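Local coordinates for ethanolamine kinase Pv091845 (Plasmodium vivax, PDB 2QG7) that phosphorylates ethanolamine, probably with ATP as phosphate donor, in the first step of phosphatidylethanolamine synthesis from ethanolamine, at the interface of chains A and B. Coordinates in Å, arbitrary orientation; residue numbers count along the deposited sequence, not the author numbering. Chains: chain A/B, ethanolamine kinase Pv091845.

The interface of chains A and B. Residues chain A 378, 444, 447, 451; chain B 439-440.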
loop_
_atom_site.group_PDB
_atom_site.type_symbol
_atom_site.label_atom_id
_atom_site.label_comp_id
_atom_site.label_asym_id
_atom_site.label_seq_id
_atom_site.Cartn_x
_atom_site.Cartn_y
_atom_site.Cartn_z
ATOM N N TRP A 378 -2.237 0.994 9.667
ATOM C CA TRP A 378 -2.910 2.016 10.464
ATOM C C TRP A 378 -3.509 1.555 11.798
ATOM O O TRP A 378 -3.769 2.388 12.695
ATOM C CB TRP A 378 -3.943 2.755 9.638
ATOM C CG TRP A 378 -3.409 3.454 8.411
ATOM C CD1 TRP A 378 -3.954 3.436 7.191
ATOM C CD2 TRP A 378 -2.221 4.262 8.305
ATOM N NE1 TRP A 378 -3.184 4.163 6.294
ATOM C CE2 TRP A 378 -2.130 4.699 6.975
ATOM C CE3 TRP A 378 -1.238 4.671 9.218
ATOM C CZ2 TRP A 378 -1.105 5.523 6.530
ATOM C CZ3 TRP A 378 -0.222 5.475 8.783
ATOM C CH2 TRP A 378 -0.150 5.890 7.444
ATOM N N THR A 444 -0.836 6.231 -0.599
ATOM C CA THR A 444 -1.280 5.566 0.644
ATOM C C THR A 444 -1.460 6.581 1.784
ATOM O O THR A 444 -2.363 6.449 2.583
ATOM C CB THR A 444 -0.262 4.511 1.114
ATOM O OG1 THR A 444 0.018 3.643 0.033
ATOM C CG2 THR A 444 -0.737 3.685 2.302
ATOM N N THR A 447 -4.520 8.758 0.778
ATOM C CA THR A 447 -5.704 7.946 1.053
ATOM C C THR A 447 -6.036 8.019 2.537
ATOM O O THR A 447 -7.214 8.133 2.868
ATOM C CB THR A 447 -5.470 6.458 0.640
ATOM O OG1 THR A 447 -5.236 6.412 -0.769
ATOM C CG2 THR A 447 -6.662 5.603 0.952
ATOM N N LEU A 451 -9.516 8.685 5.178
ATOM C CA LEU A 451 -10.054 7.478 5.806
ATOM C C LEU A 451 -10.797 7.855 7.056
ATOM O O LEU A 451 -10.286 8.656 7.819
ATOM C CB LEU A 451 -8.932 6.494 6.171
ATOM C CG LEU A 451 -8.356 5.617 5.045
ATOM C CD1 LEU A 451 -7.313 4.671 5.603
ATOM C CD2 LEU A 451 -9.436 4.816 4.384
ATOM N N ILE B 439 -10.512 0.022 0.455
ATOM C CA ILE B 439 -10.160 1.385 0.006
ATOM C C ILE B 439 -8.699 1.497 -0.434
ATOM O O ILE B 439 -8.409 2.045 -1.489
ATOM C CB ILE B 439 -10.407 2.433 1.123
ATOM C CG1 ILE B 439 -11.863 2.364 1.630
ATOM C CG2 ILE B 439 -9.946 3.842 0.679
ATOM C CD1 ILE B 439 -12.941 2.609 0.582
ATOM N N ASN B 440 -7.795 1.007 0.409
ATOM C CA ASN B 440 -6.402 1.040 0.155
ATOM C C ASN B 440 -6.026 0.120 -1.011
ATOM O O ASN B 440 -5.141 0.461 -1.823
ATOM C CB ASN B 440 -5.632 0.608 1.420
ATOM C CG ASN B 440 -5.328 1.786 2.360
ATOM O OD1 ASN B 440 -5.686 1.773 3.544
ATOM N ND2 ASN B 440 -4.669 2.805 1.823
HETATM O O HOH W 1 -4.073 4.639 3.580
#
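B:Asn440 reaches across to A:Thr447, setting its amide ND2 3.5 Å from methyl CG2, in a patch of the two-fold interface between two copies of this choline/ethanolamine kinase-family protein. On the other branch of the amide, the carbonyl oxygen OD1 of B:Asn440 lies 3.9 Å from methyl CD1 of A:Leu451, the two side chains running at about a right angle. B:Ile439, the preceding residue, brings the apolar part: its branch methyl CG2 packs 3.7 Å from CG2 of A:Thr447 and also touches CD2 of A:Leu451, the leucine and isoleucine side chains lying alongside each other and pointing opposite ways. In A:Thr447, OG1 sits beside the backbone N (chi1 -62°), which leaves CG2 anti to that N and facing chain B.

The polar link runs through water 1. B:Asn440 ND2 donates to water 1 at 2.6 Å, nearly straight (166° at H). From chain A, the indole NE1 of A:Trp378 donates to the same water at 2.9 Å, with the water in the ring plane at its edge. The backbone O of A:Thr444 accepts from water 1 at 2.7 Å, so three bonds grip the water and tie the B:Asn440 amide to two separate segments of chain A. Helix 438-448 carries both A:Thr444 and A:Thr447, and in the partner chain it supplies B:Ile439 and B:Asn440. A:Trp378 comes from the short 3-10 helix 378-380, and A:Leu451 from the link between helices 438-448 and 452-455. The pair may or may not form in the cell.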